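PDB 3KH1: predicted metal-dependent phosphohydrolase from Magnetospirillum magnetotacticum MS-1, which probably acts as a metal-dependent phosphohydrolase of the HD family, perhaps removing phosphate from deoxynucleotides as a 5'-deoxynucleotidase. Local coordinates for residues R38-D41 with A42-S45; A121-Q124 with E125-R129; I74-I77 with V78-D81. All coordinates share one frame; numbering follows the deposited sequence.

Interaction 1. Residues R38-D41 with A42-S45. With ACT (acetate ion), chain D.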
ATOM      1  N   ARG A  38     -12.894  -9.089  -6.532  1.00  9.30           N
ATOM      2  CA  ARG A  38     -12.028  -9.443  -5.397  1.00  9.06           C
ATOM      3  C   ARG A  38     -10.947  -8.394  -5.214  1.00  8.77           C
ATOM      4  O   ARG A  38     -10.396  -7.854  -6.196  1.00  9.40           O
ATOM      5  CB  ARG A  38     -11.381 -10.795  -5.645  1.00  9.77           C
ATOM      6  CG  ARG A  38     -12.336 -11.969  -5.544  1.00 10.04           C
ATOM      7  CD  ARG A  38     -11.719 -13.236  -6.138  1.00 11.70           C
ATOM      8  NE  ARG A  38     -11.540 -13.037  -7.580  1.00 10.00           N
ATOM      9  CZ  ARG A  38     -10.770 -13.760  -8.377  1.00 12.76           C
ATOM     10  NH1 ARG A  38     -10.062 -14.778  -7.900  1.00 14.59           N
ATOM     11  NH2 ARG A  38     -10.643 -13.455  -9.662  1.00 13.22           N
ATOM     12  N   GLU A  39     -10.567  -8.184  -3.957  1.00  9.93           N
ATOM     13  CA  GLU A  39      -9.405  -7.414  -3.574  1.00  9.78           C
ATOM     14  C   GLU A  39      -8.102  -8.133  -3.848  1.00  9.15           C
ATOM     15  O   GLU A  39      -8.038  -9.367  -3.675  1.00  9.80           O
ATOM     16  CB  GLU A  39      -9.526  -7.140  -2.043  1.00 11.80           C
ATOM     17  CG  GLU A  39      -8.642  -6.122  -1.526  1.00 12.74           C
ATOM     18  CD  GLU A  39      -8.765  -5.962  -0.019  1.00 10.20           C
ATOM     19  OE1 GLU A  39      -8.775  -6.966   0.750  1.00 10.07           O
ATOM     20  OE2 GLU A  39      -8.707  -4.819   0.369  1.00 12.11           O
ATOM     21  N   ASN A  40      -7.068  -7.415  -4.296  1.00  8.43           N
ATOM     22  CA  ASN A  40      -5.758  -7.981  -4.415  1.00  8.58           C
ATOM     23  C   ASN A  40      -4.891  -7.712  -3.178  1.00  8.91           C
ATOM     24  O   ASN A  40      -5.191  -6.850  -2.347  1.00  8.92           O
ATOM     25  CB  ASN A  40      -5.076  -7.620  -5.756  1.00  9.85           C
ATOM     26  CG  ASN A  40      -4.533  -6.214  -5.801  1.00  9.08           C
ATOM     27  OD1 ASN A  40      -3.675  -5.819  -4.975  1.00  9.11           O
ATOM     28  ND2 ASN A  40      -4.949  -5.442  -6.816  1.00 10.75           N
ATOM     29  N   ASP A  41      -3.786  -8.447  -3.035  1.00  8.54           N
ATOM     30  CA  ASP A  41      -2.968  -8.335  -1.843  1.00  8.50           C
ATOM     31  C   ASP A  41      -2.321  -6.961  -1.707  1.00  8.54           C
ATOM     32  O   ASP A  41      -2.110  -6.504  -0.588  1.00  8.90           O
ATOM     33  CB  ASP A  41      -1.853  -9.395  -1.825  1.00  9.59           C
ATOM     34  CG  ASP A  41      -2.282 -10.714  -1.274  1.00 10.17           C
ATOM     35  OD1 ASP A  41      -3.459 -10.914  -0.920  1.00 10.25           O
ATOM     36  OD2 ASP A  41      -1.362 -11.570  -1.179  1.00 11.30           O
ATOM     37  N   ALA A  42      -1.899  -6.348  -2.813  1.00  8.11           N
ATOM     38  CA  ALA A  42      -1.222  -5.037  -2.731  1.00  9.36           C
ATOM     39  C   ALA A  42      -2.208  -3.990  -2.247  1.00  8.13           C
ATOM     40  O   ALA A  42      -1.897  -3.210  -1.350  1.00  9.48           O
ATOM     41  CB  ALA A  42      -0.615  -4.645  -4.094  1.00  9.56           C
ATOM     42  N   GLU A  43      -3.403  -3.944  -2.827  1.00  9.32           N
ATOM     43  CA  GLU A  43      -4.367  -2.911  -2.406  1.00  9.07           C
ATOM     44  C   GLU A  43      -4.892  -3.211  -0.997  1.00  9.23           C
ATOM     45  O   GLU A  43      -5.168  -2.285  -0.258  1.00  8.44           O
ATOM     46  CB  GLU A  43      -5.440  -2.717  -3.388  1.00 13.34           C
ATOM     47  CG  GLU A  43      -6.278  -3.843  -3.511  1.00 11.09           C
ATOM     48  CD  GLU A  43      -7.193  -3.852  -4.851  1.00 12.99           C
ATOM     49  OE1 GLU A  43      -7.166  -2.967  -5.738  1.00 15.90           O
ATOM     50  OE2 GLU A  43      -7.882  -4.806  -4.949  1.00 10.54           O
ATOM     51  N   HIS A  44      -4.910  -4.485  -0.578  1.00  8.76           N
ATOM     52  CA  HIS A  44      -5.250  -4.846   0.808  1.00  8.83           C
ATOM     53  C   HIS A  44      -4.215  -4.284   1.765  1.00  9.02           C
ATOM     54  O   HIS A  44      -4.594  -3.651   2.767  1.00  8.64           O
ATOM     55  CB  HIS A  44      -5.345  -6.375   0.956  1.00  8.86           C
ATOM     56  CG  HIS A  44      -5.663  -6.827   2.342  1.00  8.79           C
ATOM     57  ND1 HIS A  44      -6.951  -6.793   2.848  1.00 10.33           N
ATOM     58  CD2 HIS A  44      -4.866  -7.239   3.363  1.00 10.45           C
ATOM     59  CE1 HIS A  44      -6.931  -7.251   4.092  1.00 11.00           C
ATOM     60  NE2 HIS A  44      -5.682  -7.476   4.441  1.00 10.98           N
ATOM     61  N   SER A  45      -2.923  -4.483   1.457  1.00  8.19           N
ATOM     62  CA  SER A  45      -1.868  -3.978   2.320  1.00  8.03           C
ATOM     63  C   SER A  45      -1.900  -2.431   2.335  1.00  8.28           C
ATOM     64  O   SER A  45      -1.652  -1.840   3.395  1.00  8.10           O
ATOM     65  CB  SER A  45      -0.509  -4.523   1.915  1.00  8.99           C
ATOM     66  OG  SER A  45      -0.389  -5.874   2.352  1.00 11.81           O
TER
HETATM   67  C   ACT D 201     -13.112 -10.808  -9.922  1.00 10.55           C
HETATM   68  O   ACT D 201     -11.984 -10.885 -10.431  1.00 15.79           O
HETATM   69  OXT ACT D 201     -13.216 -10.958  -8.702  1.00  9.40           O
HETATM   70  CH3 ACT D 201     -14.307 -10.518 -10.773  1.00 11.31           C
HETATM   71  O   HOH W   1      -2.150  -7.750   1.834  1.00 11.08           O

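Interaction 2. Residues A121-Q124 with E125-R129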
ATOM      1  N   ALA A 121      12.472 -11.293   9.076  1.00 17.24           N
ATOM      2  CA  ALA A 121      12.172 -11.328  10.507  1.00 17.04           C
ATOM      3  C   ALA A 121      10.886 -10.573  10.792  1.00 15.18           C
ATOM      4  O   ALA A 121      10.095 -10.959  11.640  1.00 16.05           O
ATOM      5  CB  ALA A 121      13.348 -10.795  11.373  1.00 17.91           C
ATOM      6  N   LEU A 122      10.713  -9.468  10.083  1.00 14.55           N
ATOM      7  CA  LEU A 122       9.537  -8.652  10.326  1.00 14.13           C
ATOM      8  C   LEU A 122       8.267  -9.402   9.914  1.00 13.87           C
ATOM      9  O   LEU A 122       7.225  -9.323  10.599  1.00 13.59           O
ATOM     10  CB  LEU A 122       9.647  -7.308   9.559  1.00 13.26           C
ATOM     11  CG  LEU A 122       8.689  -6.174   9.914  1.00 12.68           C
ATOM     12  CD1 LEU A 122       8.966  -5.689  11.395  1.00 15.23           C
ATOM     13  CD2 LEU A 122       8.772  -5.012   8.925  1.00 13.46           C
ATOM     14  N   TRP A 123       8.325 -10.094   8.783  1.00 13.41           N
ATOM     15  CA  TRP A 123       7.243 -10.930   8.346  1.00 13.58           C
ATOM     16  C   TRP A 123       6.982 -12.064   9.358  1.00 14.25           C
ATOM     17  O   TRP A 123       5.836 -12.303   9.739  1.00 13.55           O
ATOM     18  CB  TRP A 123       7.555 -11.536   6.956  1.00 13.93           C
ATOM     19  CG  TRP A 123       6.628 -12.662   6.609  1.00 14.03           C
ATOM     20  CD1 TRP A 123       5.267 -12.611   6.508  1.00 14.39           C
ATOM     21  CD2 TRP A 123       6.990 -14.024   6.472  1.00 15.37           C
ATOM     22  NE1 TRP A 123       4.776 -13.865   6.279  1.00 15.43           N
ATOM     23  CE2 TRP A 123       5.805 -14.757   6.254  1.00 16.65           C
ATOM     24  CE3 TRP A 123       8.205 -14.696   6.488  1.00 17.67           C
ATOM     25  CZ2 TRP A 123       5.793 -16.125   6.050  1.00 18.95           C
ATOM     26  CZ3 TRP A 123       8.200 -16.054   6.268  1.00 22.20           C
ATOM     27  CH2 TRP A 123       7.008 -16.749   6.054  1.00 20.04           C
ATOM     28  N   GLN A 124       8.050 -12.697   9.845  1.00 14.85           N
ATOM     29  CA  GLN A 124       7.928 -13.767  10.836  0.50 16.33           C
ATOM     30  C   GLN A 124       7.256 -13.241  12.127  1.00 16.26           C
ATOM     31  O   GLN A 124       6.436 -13.905  12.750  1.00 17.03           O
ATOM     32  CB  GLN A 124       9.329 -14.367  11.111  0.50 16.61           C
ATOM     33  CG  GLN A 124       9.908 -15.189   9.908  0.50 18.35           C
ATOM     34  CD  GLN A 124      11.429 -15.352   9.914  0.50 24.20           C
ATOM     35  OE1 GLN A 124      12.049 -15.436  10.953  0.50 25.61           O
ATOM     36  NE2 GLN A 124      12.025 -15.393   8.730  0.50 29.10           N
ATOM     37  N   GLU A 125       7.615 -12.013  12.512  1.00 15.76           N
ATOM     38  CA  GLU A 125       7.073 -11.374  13.681  1.00 14.88           C
ATOM     39  C   GLU A 125       5.562 -11.134  13.529  1.00 14.11           C
ATOM     40  O   GLU A 125       4.766 -11.436  14.435  1.00 14.78           O
ATOM     41  CB  GLU A 125       7.824 -10.070  13.933  1.00 15.93           C
ATOM     42  CG  GLU A 125       7.332  -9.326  15.117  1.00 16.07           C
ATOM     43  CD  GLU A 125       8.092  -8.041  15.390  1.00 18.50           C
ATOM     44  OE1 GLU A 125       9.169  -7.839  14.814  1.00 20.15           O
ATOM     45  OE2 GLU A 125       7.562  -7.193  16.135  1.00 16.37           O
ATOM     46  N   TYR A 126       5.189 -10.652  12.351  1.00 13.49           N
ATOM     47  CA  TYR A 126       3.778 -10.478  12.013  1.00 12.82           C
ATOM     48  C   TYR A 126       3.025 -11.809  12.156  1.00 13.35           C
ATOM     49  O   TYR A 126       1.960 -11.873  12.788  1.00 13.29           O
ATOM     50  CB  TYR A 126       3.623  -9.962  10.581  1.00 13.32           C
ATOM     51  CG  TYR A 126       2.204  -9.951  10.150  1.00 13.00           C
ATOM     52  CD1 TYR A 126       1.370  -8.912  10.550  1.00 15.10           C
ATOM     53  CD2 TYR A 126       1.675 -10.946   9.344  1.00 15.23           C
ATOM     54  CE1 TYR A 126       0.059  -8.870  10.210  1.00 14.35           C
ATOM     55  CE2 TYR A 126       0.297 -10.879   8.987  1.00 14.64           C
ATOM     56  CZ  TYR A 126      -0.488  -9.831   9.429  1.00 12.88           C
ATOM     57  OH  TYR A 126      -1.824  -9.811   9.049  1.00 18.44           O
ATOM     58  N   GLU A 127       3.577 -12.854  11.559  1.00 14.52           N
ATOM     59  CA  GLU A 127       2.923 -14.157  11.589  1.00 15.66           C
ATOM     60  C   GLU A 127       2.787 -14.716  13.000  1.00 16.85           C
ATOM     61  O   GLU A 127       1.780 -15.364  13.308  1.00 17.50           O
ATOM     62  CB  GLU A 127       3.638 -15.169  10.712  1.00 16.97           C
ATOM     63  CG  GLU A 127       3.621 -14.856   9.292  1.00 20.02           C
ATOM     64  CD  GLU A 127       2.231 -14.944   8.662  1.00 23.22           C
ATOM     65  OE1 GLU A 127       1.336 -15.642   9.208  1.00 26.20           O
ATOM     66  OE2 GLU A 127       2.048 -14.322   7.590  1.00 28.66           O
ATOM     67  N   ALA A 128       3.779 -14.451  13.855  1.00 17.27           N
ATOM     68  CA  ALA A 128       3.743 -14.984  15.215  1.00 17.54           C
ATOM     69  C   ALA A 128       2.733 -14.291  16.125  1.00 18.19           C
ATOM     70  O   ALA A 128       2.311 -14.864  17.126  1.00 19.02           O
ATOM     71  CB  ALA A 128       5.137 -14.955  15.866  1.00 17.99           C
ATOM     72  N   ARG A 129       2.414 -13.045  15.791  1.00 18.77           N
ATOM     73  CA  ARG A 129       1.412 -12.208  16.491  1.00 20.90           C
ATOM     74  C   ARG A 129       1.620 -12.208  18.023  1.00 21.44           C
ATOM     75  O   ARG A 129       0.664 -12.317  18.832  1.00 24.07           O
ATOM     76  CB  ARG A 129      -0.048 -12.448  15.953  1.00 22.03           C
ATOM     77  CG  ARG A 129      -0.487 -13.815  15.701  1.00 23.76           C
ATOM     78  CD  ARG A 129      -1.969 -13.847  15.332  1.00 22.60           C
ATOM     79  NE  ARG A 129      -2.439 -15.208  15.218  1.00 25.28           N
ATOM     80  CZ  ARG A 129      -2.193 -15.977  14.166  1.00 28.38           C
ATOM     81  NH1 ARG A 129      -1.471 -15.516  13.129  1.00 29.47           N
ATOM     82  NH2 ARG A 129      -2.663 -17.211  14.153  1.00 30.69           N
TER

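Interaction 3. Residues I74-I77 with V78-D81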
ATOM      1  N   ILE A  74       4.674  -5.168   4.083  1.00  9.50           N
ATOM      2  CA  ILE A  74       5.442  -6.325   3.597  1.00 10.17           C
ATOM      3  C   ILE A  74       4.832  -7.678   3.958  1.00 10.78           C
ATOM      4  O   ILE A  74       5.346  -8.711   3.525  1.00 11.12           O
ATOM      5  CB  ILE A  74       6.943  -6.250   4.003  1.00 11.01           C
ATOM      6  CG1 ILE A  74       7.179  -6.287   5.512  1.00 11.55           C
ATOM      7  CG2 ILE A  74       7.538  -4.992   3.412  1.00 12.93           C
ATOM      8  CD1 ILE A  74       7.150  -7.692   6.158  1.00 13.93           C
ATOM      9  N   HIS A  75       3.770  -7.704   4.776  1.00 10.45           N
ATOM     10  CA  HIS A  75       3.295  -8.940   5.386  1.00 11.28           C
ATOM     11  C   HIS A  75       2.824 -10.012   4.422  1.00 10.70           C
ATOM     12  O   HIS A  75       2.845 -11.171   4.795  1.00 12.04           O
ATOM     13  CB  HIS A  75       2.191  -8.681   6.468  1.00 11.35           C
ATOM     14  CG  HIS A  75       0.804  -8.593   5.908  1.00 11.87           C
ATOM     15  ND1 HIS A  75       0.312  -7.473   5.242  1.00 11.40           N
ATOM     16  CD2 HIS A  75      -0.186  -9.526   5.866  1.00 11.98           C
ATOM     17  CE1 HIS A  75      -0.929  -7.727   4.828  1.00 12.17           C
ATOM     18  NE2 HIS A  75      -1.259  -8.958   5.218  1.00 11.82           N
ATOM     19  N   ASP A  76       2.382  -9.609   3.234  1.00 10.79           N
ATOM     20  CA  ASP A  76       1.921 -10.538   2.228  1.00 10.10           C
ATOM     21  C   ASP A  76       2.862 -10.740   1.053  1.00 10.58           C
ATOM     22  O   ASP A  76       2.548 -11.476   0.114  1.00 11.62           O
ATOM     23  CB  ASP A  76       0.528 -10.165   1.700  1.00 10.31           C
ATOM     24  CG  ASP A  76      -0.598 -10.797   2.508  1.00 10.98           C
ATOM     25  OD1 ASP A  76      -0.344 -11.783   3.240  1.00 12.38           O
ATOM     26  OD2 ASP A  76      -1.732 -10.317   2.313  1.00 12.01           O
ATOM     27  N   ILE A  77       4.056 -10.194   1.104  1.00 10.87           N
ATOM     28  CA  ILE A  77       5.003 -10.416  -0.002  1.00 11.38           C
ATOM     29  C   ILE A  77       5.230 -11.888  -0.303  1.00 12.20           C
ATOM     30  O   ILE A  77       5.324 -12.272  -1.490  1.00 12.78           O
ATOM     31  CB  ILE A  77       6.294  -9.612   0.206  1.00 13.07           C
ATOM     32  CG1 ILE A  77       5.996  -8.097  -0.076  1.00 14.07           C
ATOM     33  CG2 ILE A  77       7.453 -10.186  -0.647  1.00 13.95           C
ATOM     34  CD1 ILE A  77       7.123  -7.145   0.342  1.00 16.36           C
ATOM     35  N   VAL A  78       5.278 -12.725   0.742  1.00 12.41           N
ATOM     36  CA  VAL A  78       5.429 -14.153   0.481  1.00 13.06           C
ATOM     37  C   VAL A  78       4.350 -14.759  -0.419  1.00 12.96           C
ATOM     38  O   VAL A  78       4.601 -15.781  -1.106  1.00 14.41           O
ATOM     39  CB  VAL A  78       5.501 -14.994   1.786  1.00 13.43           C
ATOM     40  CG1 VAL A  78       6.837 -14.684   2.529  1.00 14.98           C
ATOM     41  CG2 VAL A  78       4.231 -14.811   2.673  1.00 14.69           C
ATOM     42  N   GLU A  79       3.163 -14.151  -0.456  1.00 12.05           N
ATOM     43  CA  GLU A  79       2.079 -14.664  -1.296  1.00 12.35           C
ATOM     44  C   GLU A  79       2.353 -14.570  -2.800  1.00 13.01           C
ATOM     45  O   GLU A  79       1.674 -15.222  -3.588  1.00 13.59           O
ATOM     46  CB  GLU A  79       0.720 -14.041  -0.903  1.00 12.43           C
ATOM     47  CG  GLU A  79       0.381 -14.294   0.598  1.00 12.88           C
ATOM     48  CD  GLU A  79      -1.081 -14.186   0.956  1.00 12.59           C
ATOM     49  OE1 GLU A  79      -1.868 -13.640   0.191  1.00 14.00           O
ATOM     50  OE2 GLU A  79      -1.425 -14.719   2.050  1.00 16.27           O
ATOM     51  N   ILE A  80       3.309 -13.743  -3.223  1.00 12.63           N
ATOM     52  CA  ILE A  80       3.741 -13.730  -4.626  1.00 13.20           C
ATOM     53  C   ILE A  80       4.004 -15.136  -5.107  1.00 15.22           C
ATOM     54  O   ILE A  80       3.638 -15.466  -6.234  1.00 16.48           O
ATOM     55  CB  ILE A  80       4.951 -12.802  -4.853  1.00 13.23           C
ATOM     56  CG1 ILE A  80       4.550 -11.339  -4.694  1.00 13.05           C
ATOM     57  CG2 ILE A  80       5.620 -13.063  -6.199  1.00 14.93           C
ATOM     58  CD1 ILE A  80       5.700 -10.410  -4.492  1.00 12.99           C
ATOM     59  N   ASP A  81       4.710 -15.934  -4.298  1.00 15.95           N
ATOM     60  CA  ASP A  81       4.999 -17.310  -4.637  1.00 17.19           C
ATOM     61  C   ASP A  81       4.010 -18.287  -3.993  1.00 18.61           C
ATOM     62  O   ASP A  81       3.705 -19.340  -4.579  1.00 20.40           O
ATOM     63  CB  ASP A  81       6.419 -17.718  -4.199  1.00 19.41           C
ATOM     64  CG  ASP A  81       7.548 -17.040  -4.980  1.00 19.28           C
ATOM     65  OD1 ASP A  81       7.293 -16.280  -5.965  1.00 21.08           O
ATOM     66  OD2 ASP A  81       8.723 -17.379  -4.595  1.00 21.42           O
TER
HETATM   67  O   HOH W   2       5.825 -11.521   3.450  1.00 13.82           O

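Interaction 1. Residues R38-D41 with A42-S45
Glu39 reaches forward from strand 38-40 to His44 in the first turn of helix 41-54, and its carboxylate stands almost perpendicular to the imidazole (planes 84° apart). His44 ND1 donates to Glu39 OE1 over 2.8 Å, approaching from above the carboxylate plane, in a His-carboxylate hydrogen bond that is clearly bent. The far nitrogen of the ring, NE2, bonds Asp141, so the imidazole is held at both ends. Glu39 has further partners: OE1 also forms a salt bridge with Arg28, while OE2 accepts from Gln144 NE2 of the same chain and forms a salt bridge with Lys24 of the second subunit. An alanine here would leave His44 ND1 without this carboxylate, and the ring would probably be less firmly oriented, with Arg28 and Lys24 of the second subunit short of a counter-charge.

Next to this pair, Asn40 and Glu43 form a capping box. Asn40 OD1 accepts from Glu43 N at 2.9 Å, and in return Glu43 OE2 accepts from Asn40 N at 2.8 Å. Glu43 can fold back to its own N-cap because its CG sits between the backbone N and the carbonyl carbon (chi1 66°). The two chains cross at about a right angle, yet the amide and carboxylate lie stacked, only 11° from parallel. Their outer atoms pair reciprocally across the dimer, Asn40 ND2 with Glu43 OE1 of the second subunit and the converse. At the strand's start, Arg38 holds an acetate, probably from the crystallisation liquor, at the guanidinium edge: NE and the backbone N both donate to OXT at 2.9 Å, and NH2 to O at 3.0 Å.

The carboxylates of Glu39 and Glu43 are thus each met by several donors, and the same polar network that starts the helix also ties the two subunits together.

Interaction 2. Residues A121-Q124 with E125-R129
Trp123 and Glu127, one turn apart near the C-terminal end of helix 113-128, make an i to i+4 side-chain pair. Trp123 has CG anti to its backbone N (chi1 166°), which lays the indole alongside the helix towards the next turn. Glu127 doubles back to meet it through a bend at chi2 (-68°). Glu127 CG packs 3.4 Å from Trp123 NE1, and Glu127 OE2 accepts a weak, bent hydrogen bond from the same nitrogen at 3.1 Å. The two side chains cross at a slant, ring and carboxylate planes 65° apart. Trp123 also packs on Glu100, Ala104 and Phe108 of helix 96-108.

Glu125, by contrast, is fully extended. Its OE1 passes 4.0 Å from Leu122 CD1 on the way to a salt bridge with Arg67, while OE2 bonds Thr131 just beyond the helix. Leu122, Glu125 and Tyr126 all rest on Met71 of helix 65-74.

Beneath these side chains runs the regular helical ladder, as in Glu127 N to Trp123 O at 3.0 Å. It ends where Arg129 leaves helical geometry with positive phi; Arg129 N still bonds Glu125 O at 3.2 Å. The Tyr126 ring meets that of His75, and Tyr126 CB lies just 3.3 Å from Trp123 O.

Interaction 3. Residues I74-I77 with V78-D81
Asp76 O accepts from Glu79 N at 2.8 Å, the shorter of two backbone bonds that draw this loop into helix 79-82. The donor comes in from well above the carbonyl plane (48° out of it), in keeping with the type I turn from Asp76 to Glu79. One residue on, Ile77 O takes Ile80 N at 3.0 Å in the same steep manner. A water links Ile74 O, at the start of the preceding type I turn, to Val78 N just after it, donating to Ile74 O at 2.9 Å and accepting from Val78 N at 3.0 Å.

His75 and Asp76 are the adjacent pair from which the HD family takes its name; in relatives it binds a catalytic metal, but the calcium in this crystal lies about 12 Å from the Asp76 side chain. Asp76 CB sits over the centre of the His75 ring, 4.1 Å above it, and Leu72 O holds His75 ND1.

The turn also brings two acids face to face. Glu79, with CG anti to its carbonyl carbon (chi1 -57°) and an extended chain, stacks its carboxylate against that of Asp76, planes 22° apart and Asp76 OD1 3.3 Å from Glu79 OE2. Asp41 and Asp84 bring further carboxylates close to Glu79 OE1. On another side of the turn, Ile77 CG2 touches Ile80 CD1 at 4.2 Å, and Val78 packs between helix 96-108 and Trp123.

Along the chain the order is interaction 1, interaction 3, interaction 2, all within the HD domain. Interaction 3 lies between the others in space too, its centre 11 Å from that of interaction 1 and 12 Å from that of interaction 2, which are themselves 19 Å apart and do not touch. Helix 41-54 meets the loop after helix 65-74 where Ser45 packs on His75 and Asp41 adjoins Asp76 and Glu79. From the other direction, helix 113-128 lays Trp123 and Tyr126 on His75. His44, which bonds Asp141, comes up against His75 beside Asp76, consistent with the H...HD...D metal site of HD relatives, although the bound calcium lies about 12 Å from the Asp76 side chain.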